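Local atomic coordinates of racemase (Pseudovibrio sp. JE062, PDB entry 3MKC), a protein that belongs to the mandelate racemase/muconate lactonizing enzyme family of the enolase superfamily. Residues A[14-19]-A[33-38]; A[29-34]-A[45-50]. All blocks are in the same frame, centred on the assembly; numbering follows the deposited sequence.

How the contacts relate
Contacts 1 and 2 are the two strand pairings of one three-stranded antiparallel sheet, with centres about 10 Å apart. The middle strand, 29-38, serves both: strand 12-22 pairs along one of its edges in contact 1, strand 43-48 along the other in contact 2. The strands follow in chain order, so the sheet is a simple up-and-down meander of two hairpins. Val33 and Val34 belong to both contacts, and Phe17 CD1 packs on Val32 CG1 at 3.8 Å. Contact 1 lies farther from the centre of the chain, whereas contact 2 is buried where the sheet of the N-terminal domain runs up against the C-terminal barrel domain.

Contact 1: A[14-19]-A[33-38]; sequences SIEFIP and VVKVTD
Lys35 O is gripped by two donors, the backbone N of Glu16 at 2.9 Å and a water. The same water is hydrogen-bonded to Ser14 OG at 2.7 Å and to Thr37 OG1 at 2.6 Å, and so ties the two hydroxyls together. Ser14 OG is held between its own backbone N and carbonyl carbon (chi1 70°), on the same face of the sheet as Thr37. Further along, Ile18 N gives the shortest backbone bond, 2.6 Å to Val33 O and nearly straight; the return bond from Val33 N to Ile18 O is more bent, with the donor well above the carbonyl plane. Strands 12-22 and 29-38 form the first antiparallel hairpin of the enolase-type N-terminal domain, and their two faces differ in character. On one, Phe17 and Val34 stand side by side, Val34 CG2 lying over a ring face 4.0 Å from the ring centroid, offset toward the rim in a CH-pi contact. Val34 CG1 turns instead to Ile15 CG2, and Ile15 CG1 meets both methyls of Val36, the nearer being CG1 at 3.9 Å. Helix 102-122 backs this apolar row, with Ile110 against Phe17 and Val34. On the other face, Glu16 and Lys35 each put CG anti to the backbone N (chi1 169° and -172°) and continue extended beyond it, yet Glu16 OE1 and Lys35 NZ stay 5.2 Å apart, too far for a salt bridge; Lys35 makes a cation-pi contact with Tyr43.

Contact 2: A[29-34]-A[45-50]; sequences QNTVVV and LGEADG
Thr31 crosses the side chain of Glu47 at about a right angle, its hydroxyl lying against the carboxylate. With OG1 anti to the backbone N (chi1 -170°), Thr31 donates from OG1 to Glu47 OE1 at 2.7 Å, coming from above the carboxylate plane, 41° out of it. Glu47 is buried, but both carboxylate oxygens are satisfied: OE1 also bonds Thr318, and OE2 bonds Thr321. The three hydroxyls thus fix the rotation of the carboxylate.

Strands 29-38 and 43-48 form the second antiparallel hairpin of the N-terminal domain's three-stranded sheet, here meeting residues of the barrel domain. Val33 and Glu47 form a non-hydrogen-bonded pair with their CA atoms 4.4 Å apart, and Val33 CG1 reaches Leu45 CD2 at 4.0 Å. Val34 and Gly46 exchange both backbone bonds, Val34 N to Gly46 O at 2.8 Å and Gly46 N to Val34 O at 2.9 Å. Gly46 brings no side chain to the face where Val34 CB lies 3.8 Å from Gly46 O. Toward the other end Ala48 N bonds Val32 O at 3.0 Å, while Val32 N is buried without a partner. Farther along, Asp49 forms salt bridges to Arg290 and Lys317. Helix 319-331 covers the Val33 and Glu47 side through Ile320, while on the opposite face Val32 rests on Pro52 and Ile55 of helix 52-59 and on Phe17 of strand 12-22.

Contact 1: A[14-19]-A[33-38]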
ATOM      1  N   SER A  14      16.770  -9.746  17.258  1.00 21.31           N
ATOM      2  CA  SER A  14      16.400 -10.711  16.236  1.00 21.02           C
ATOM      3  C   SER A  14      15.361 -10.184  15.260  1.00 21.04           C
ATOM      4  O   SER A  14      14.635  -9.230  15.544  1.00 21.74           O
ATOM      5  CB  SER A  14      15.864 -11.991  16.886  1.00 21.50           C
ATOM      6  OG  SER A  14      14.596 -11.771  17.487  1.00 22.30           O
ATOM      7  N   ILE A  15      15.307 -10.823  14.101  1.00 20.60           N
ATOM      8  CA  ILE A  15      14.351 -10.468  13.069  1.00 19.12           C
ATOM      9  C   ILE A  15      13.825 -11.778  12.515  1.00 20.29           C
ATOM     10  O   ILE A  15      14.575 -12.587  11.953  1.00 20.20           O
ATOM     11  CB  ILE A  15      14.997  -9.636  11.945  1.00 19.12           C
ATOM     12  CG1 ILE A  15      15.479  -8.294  12.510  1.00 19.95           C
ATOM     13  CG2 ILE A  15      13.979  -9.405  10.824  1.00 19.55           C
ATOM     14  CD1 ILE A  15      16.063  -7.347  11.467  1.00 18.38           C
ATOM     15  N   GLU A  16      12.529 -11.983  12.691  1.00 20.47           N
ATOM     16  CA  GLU A  16      11.867 -13.198  12.252  1.00 21.59           C
ATOM     17  C   GLU A  16      10.827 -12.954  11.167  1.00 21.12           C
ATOM     18  O   GLU A  16       9.977 -12.069  11.281  1.00 19.69           O
ATOM     19  CB  GLU A  16      11.214 -13.875  13.463  1.00 24.01           C
ATOM     20  CG  GLU A  16      10.271 -15.018  13.133  1.00 28.91           C
ATOM     21  CD  GLU A  16       9.765 -15.736  14.377  1.00 31.37           C
ATOM     22  OE1 GLU A  16       9.432 -15.054  15.373  1.00 33.57           O
ATOM     23  OE2 GLU A  16       9.691 -16.983  14.358  1.00 32.47           O
ATOM     24  N   PHE A  17      10.915 -13.744  10.104  1.00 19.09           N
ATOM     25  CA  PHE A  17       9.969 -13.654   9.004  1.00 20.39           C
ATOM     26  C   PHE A  17       8.978 -14.788   9.237  1.00 20.47           C
ATOM     27  O   PHE A  17       9.353 -15.957   9.258  1.00 22.42           O
ATOM     28  CB  PHE A  17      10.700 -13.807   7.666  1.00 19.13           C
ATOM     29  CG  PHE A  17      11.285 -12.512   7.146  1.00 18.77           C
ATOM     30  CD1 PHE A  17      10.696 -11.854   6.072  1.00 17.97           C
ATOM     31  CD2 PHE A  17      12.394 -11.935   7.758  1.00 17.01           C
ATOM     32  CE1 PHE A  17      11.198 -10.634   5.613  1.00 17.85           C
ATOM     33  CE2 PHE A  17      12.907 -10.712   7.308  1.00 18.35           C
ATOM     34  CZ  PHE A  17      12.302 -10.062   6.231  1.00 15.77           C
ATOM     35  N   ILE A  18       7.711 -14.433   9.411  1.00 21.39           N
ATOM     36  CA  ILE A  18       6.683 -15.417   9.707  1.00 20.81           C
ATOM     37  C   ILE A  18       5.624 -15.595   8.639  1.00 21.09           C
ATOM     38  O   ILE A  18       4.685 -14.809   8.544  1.00 21.75           O
ATOM     39  CB  ILE A  18       5.978 -15.056  11.030  1.00 21.32           C
ATOM     40  CG1 ILE A  18       7.015 -14.955  12.146  1.00 20.74           C
ATOM     41  CG2 ILE A  18       4.906 -16.091  11.356  1.00 21.56           C
ATOM     42  CD1 ILE A  18       6.486 -14.359  13.430  1.00 23.35           C
ATOM     43  N   PRO A  19       5.759 -16.644   7.819  1.00 21.52           N
ATOM     44  CA  PRO A  19       4.799 -16.935   6.750  1.00 22.74           C
ATOM     45  C   PRO A  19       3.413 -17.190   7.337  1.00 23.64           C
ATOM     46  O   PRO A  19       3.278 -17.941   8.299  1.00 24.64           O
ATOM     47  CB  PRO A  19       5.373 -18.196   6.107  1.00 22.53           C
ATOM     48  CG  PRO A  19       6.847 -18.031   6.308  1.00 23.70           C
ATOM     49  CD  PRO A  19       6.933 -17.531   7.729  1.00 23.19           C
ATOM     50  N   VAL A  33       4.608 -11.946   8.064  1.00 17.67           N
ATOM     51  CA  VAL A  33       4.795 -11.023   9.167  1.00 17.79           C
ATOM     52  C   VAL A  33       6.273 -10.908   9.478  1.00 19.05           C
ATOM     53  O   VAL A  33       6.994 -11.906   9.480  1.00 20.92           O
ATOM     54  CB  VAL A  33       4.072 -11.506  10.439  1.00 17.97           C
ATOM     55  CG1 VAL A  33       4.365 -10.555  11.593  1.00 17.01           C
ATOM     56  CG2 VAL A  33       2.579 -11.593  10.184  1.00 16.73           C
ATOM     57  N   VAL A  34       6.730  -9.686   9.713  1.00 18.23           N
ATOM     58  CA  VAL A  34       8.115  -9.460  10.070  1.00 18.40           C
ATOM     59  C   VAL A  34       8.130  -8.962  11.511  1.00 20.38           C
ATOM     60  O   VAL A  34       7.580  -7.902  11.815  1.00 21.10           O
ATOM     61  CB  VAL A  34       8.776  -8.401   9.172  1.00 19.47           C
ATOM     62  CG1 VAL A  34      10.197  -8.132   9.659  1.00 17.16           C
ATOM     63  CG2 VAL A  34       8.779  -8.873   7.729  1.00 17.69           C
ATOM     64  N   LYS A  35       8.753  -9.732  12.396  1.00 19.94           N
ATOM     65  CA  LYS A  35       8.832  -9.364  13.802  1.00 20.90           C
ATOM     66  C   LYS A  35      10.270  -9.033  14.187  1.00 21.00           C
ATOM     67  O   LYS A  35      11.149  -9.900  14.145  1.00 20.82           O
ATOM     68  CB  LYS A  35       8.316 -10.520  14.659  1.00 21.25           C
ATOM     69  CG  LYS A  35       8.149 -10.225  16.142  1.00 24.59           C
ATOM     70  CD  LYS A  35       7.664 -11.492  16.847  1.00 26.09           C
ATOM     71  CE  LYS A  35       7.284 -11.256  18.292  1.00 28.47           C
ATOM     72  NZ  LYS A  35       6.583 -12.456  18.852  1.00 28.97           N
ATOM     73  N   VAL A  36      10.512  -7.776  14.550  1.00 20.69           N
ATOM     74  CA  VAL A  36      11.841  -7.337  14.961  1.00 19.64           C
ATOM     75  C   VAL A  36      11.802  -7.159  16.477  1.00 20.68           C
ATOM     76  O   VAL A  36      11.038  -6.351  16.999  1.00 21.16           O
ATOM     77  CB  VAL A  36      12.227  -5.997  14.290  1.00 17.52           C
ATOM     78  CG1 VAL A  36      13.637  -5.602  14.682  1.00 16.82           C
ATOM     79  CG2 VAL A  36      12.118  -6.125  12.775  1.00 17.64           C
ATOM     80  N   THR A  37      12.634  -7.920  17.176  1.00 20.39           N
ATOM     81  CA  THR A  37      12.671  -7.875  18.630  1.00 20.53           C
ATOM     82  C   THR A  37      13.961  -7.269  19.159  1.00 20.52           C
ATOM     83  O   THR A  37      15.041  -7.571  18.653  1.00 19.84           O
ATOM     84  CB  THR A  37      12.524  -9.291  19.197  1.00 20.42           C
ATOM     85  OG1 THR A  37      11.401  -9.931  18.576  1.00 20.94           O
ATOM     86  CG2 THR A  37      12.307  -9.241  20.707  1.00 20.43           C
ATOM     87  N   ASP A  38      13.859  -6.411  20.172  1.00 20.36           N
ATOM     88  CA  ASP A  38      15.065  -5.811  20.732  1.00 21.59           C
ATOM     89  C   ASP A  38      15.568  -6.637  21.910  1.00 21.39           C
ATOM     90  O   ASP A  38      14.948  -7.627  22.293  1.00 21.03           O
ATOM     91  CB  ASP A  38      14.840  -4.343  21.137  1.00 21.17           C
ATOM     92  CG  ASP A  38      13.968  -4.181  22.373  1.00 23.43           C
ATOM     93  OD1 ASP A  38      13.798  -5.152  23.137  1.00 23.51           O
ATOM     94  OD2 ASP A  38      13.464  -3.056  22.588  1.00 22.63           O
TER
HETATM   95  O   HOH W   1      12.184 -11.159  16.457  1.00 23.51           O

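Contact 2: A[29-34]-A[45-50]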
ATOM      1  N   GLN A  29      -5.268 -16.309   0.504  1.00 33.05           N
ATOM      2  CA  GLN A  29      -4.823 -15.156   1.283  1.00 30.74           C
ATOM      3  C   GLN A  29      -3.586 -15.514   2.081  1.00 28.45           C
ATOM      4  O   GLN A  29      -3.513 -16.581   2.687  1.00 28.03           O
ATOM      5  CB  GLN A  29      -5.905 -14.726   2.273  1.00 32.12           C
ATOM      6  CG  GLN A  29      -7.317 -14.903   1.768  1.00 32.26           C
ATOM      7  CD  GLN A  29      -8.344 -14.744   2.864  1.00 32.84           C
ATOM      8  OE1 GLN A  29      -9.505 -15.114   2.692  1.00 33.71           O
ATOM      9  NE2 GLN A  29      -7.925 -14.186   4.000  1.00 31.24           N
ATOM     10  N   ASN A  30      -2.618 -14.611   2.105  1.00 25.46           N
ATOM     11  CA  ASN A  30      -1.413 -14.870   2.854  1.00 22.10           C
ATOM     12  C   ASN A  30      -0.589 -13.612   3.013  1.00 20.82           C
ATOM     13  O   ASN A  30      -0.863 -12.581   2.399  1.00 20.00           O
ATOM     14  CB  ASN A  30      -0.581 -15.957   2.161  1.00 24.45           C
ATOM     15  CG  ASN A  30      -0.205 -15.585   0.741  1.00 26.41           C
ATOM     16  OD1 ASN A  30       0.361 -14.521   0.501  1.00 27.04           O
ATOM     17  ND2 ASN A  30      -0.516 -16.461  -0.207  1.00 28.43           N
ATOM     18  N   THR A  31       0.417 -13.706   3.867  1.00 18.98           N
ATOM     19  CA  THR A  31       1.311 -12.601   4.100  1.00 18.51           C
ATOM     20  C   THR A  31       2.540 -13.137   4.809  1.00 19.05           C
ATOM     21  O   THR A  31       2.645 -14.336   5.101  1.00 19.04           O
ATOM     22  CB  THR A  31       0.658 -11.503   4.968  1.00 17.74           C
ATOM     23  OG1 THR A  31       1.500 -10.345   4.970  1.00 17.03           O
ATOM     24  CG2 THR A  31       0.475 -11.986   6.412  1.00 17.93           C
ATOM     25  N   VAL A  32       3.483 -12.246   5.061  1.00 17.22           N
ATOM     26  CA  VAL A  32       4.689 -12.619   5.753  1.00 17.56           C
ATOM     27  C   VAL A  32       4.907 -11.578   6.826  1.00 17.89           C
ATOM     28  O   VAL A  32       5.308 -10.452   6.540  1.00 18.78           O
ATOM     29  CB  VAL A  32       5.889 -12.645   4.804  1.00 18.12           C
ATOM     30  CG1 VAL A  32       7.117 -13.108   5.546  1.00 18.88           C
ATOM     31  CG2 VAL A  32       5.589 -13.559   3.630  1.00 19.55           C
ATOM     32  N   VAL A  33       4.608 -11.946   8.064  1.00 17.67           N
ATOM     33  CA  VAL A  33       4.795 -11.023   9.167  1.00 17.79           C
ATOM     34  C   VAL A  33       6.273 -10.908   9.478  1.00 19.05           C
ATOM     35  O   VAL A  33       6.994 -11.906   9.480  1.00 20.92           O
ATOM     36  CB  VAL A  33       4.072 -11.506  10.439  1.00 17.97           C
ATOM     37  CG1 VAL A  33       4.365 -10.555  11.593  1.00 17.01           C
ATOM     38  CG2 VAL A  33       2.579 -11.593  10.184  1.00 16.73           C
ATOM     39  N   VAL A  34       6.730  -9.686   9.713  1.00 18.23           N
ATOM     40  CA  VAL A  34       8.115  -9.460  10.070  1.00 18.40           C
ATOM     41  C   VAL A  34       8.130  -8.962  11.511  1.00 20.38           C
ATOM     42  O   VAL A  34       7.580  -7.902  11.815  1.00 21.10           O
ATOM     43  CB  VAL A  34       8.776  -8.401   9.172  1.00 19.47           C
ATOM     44  CG1 VAL A  34      10.197  -8.132   9.659  1.00 17.16           C
ATOM     45  CG2 VAL A  34       8.779  -8.873   7.729  1.00 17.69           C
ATOM     46  N   LEU A  45       6.134  -4.902  14.470  1.00 16.49           N
ATOM     47  CA  LEU A  45       5.527  -5.729  13.445  1.00 16.45           C
ATOM     48  C   LEU A  45       5.400  -5.022  12.104  1.00 16.39           C
ATOM     49  O   LEU A  45       5.001  -3.863  12.037  1.00 17.15           O
ATOM     50  CB  LEU A  45       4.136  -6.172  13.898  1.00 18.56           C
ATOM     51  CG  LEU A  45       4.095  -7.000  15.183  1.00 18.34           C
ATOM     52  CD1 LEU A  45       2.671  -7.102  15.690  1.00 18.83           C
ATOM     53  CD2 LEU A  45       4.677  -8.377  14.907  1.00 17.07           C
ATOM     54  N   GLY A  46       5.747  -5.744  11.046  1.00 16.27           N
ATOM     55  CA  GLY A  46       5.644  -5.217   9.699  1.00 15.31           C
ATOM     56  C   GLY A  46       5.256  -6.399   8.842  1.00 15.21           C
ATOM     57  O   GLY A  46       5.064  -7.492   9.363  1.00 15.30           O
ATOM     58  N   GLU A  47       5.101  -6.207   7.540  1.00 16.70           N
ATOM     59  CA  GLU A  47       4.783  -7.340   6.694  1.00 16.93           C
ATOM     60  C   GLU A  47       5.309  -7.100   5.288  1.00 17.49           C
ATOM     61  O   GLU A  47       5.410  -5.953   4.837  1.00 15.88           O
ATOM     62  CB  GLU A  47       3.274  -7.634   6.695  1.00 18.55           C
ATOM     63  CG  GLU A  47       2.404  -6.683   5.916  1.00 18.46           C
ATOM     64  CD  GLU A  47       0.928  -7.022   6.046  1.00 19.91           C
ATOM     65  OE1 GLU A  47       0.599  -8.197   6.315  1.00 18.94           O
ATOM     66  OE2 GLU A  47       0.093  -6.115   5.868  1.00 17.05           O
ATOM     67  N   ALA A  48       5.674  -8.191   4.622  1.00 16.71           N
ATOM     68  CA  ALA A  48       6.225  -8.140   3.275  1.00 16.06           C
ATOM     69  C   ALA A  48       5.332  -8.840   2.259  1.00 15.18           C
ATOM     70  O   ALA A  48       4.675  -9.835   2.573  1.00 13.22           O
ATOM     71  CB  ALA A  48       7.612  -8.776   3.271  1.00 15.29           C
ATOM     72  N   ASP A  49       5.313  -8.317   1.035  1.00 14.85           N
ATOM     73  CA  ASP A  49       4.512  -8.910  -0.029  1.00 14.23           C
ATOM     74  C   ASP A  49       5.323 -10.054  -0.651  1.00 14.65           C
ATOM     75  O   ASP A  49       6.486 -10.257  -0.289  1.00 13.89           O
ATOM     76  CB  ASP A  49       4.187  -7.845  -1.079  1.00 14.58           C
ATOM     77  CG  ASP A  49       3.048  -8.250  -1.992  1.00 15.69           C
ATOM     78  OD1 ASP A  49       2.245  -9.128  -1.612  1.00 16.24           O
ATOM     79  OD2 ASP A  49       2.948  -7.675  -3.090  1.00 15.28           O
ATOM     80  N   GLY A  50       4.699 -10.797  -1.564  1.00 14.57           N
ATOM     81  CA  GLY A  50       5.368 -11.905  -2.232  1.00 15.97           C
ATOM     82  C   GLY A  50       4.997 -13.282  -1.702  1.00 17.08           C
ATOM     83  O   GLY A  50       4.433 -13.410  -0.612  1.00 17.04           O
TER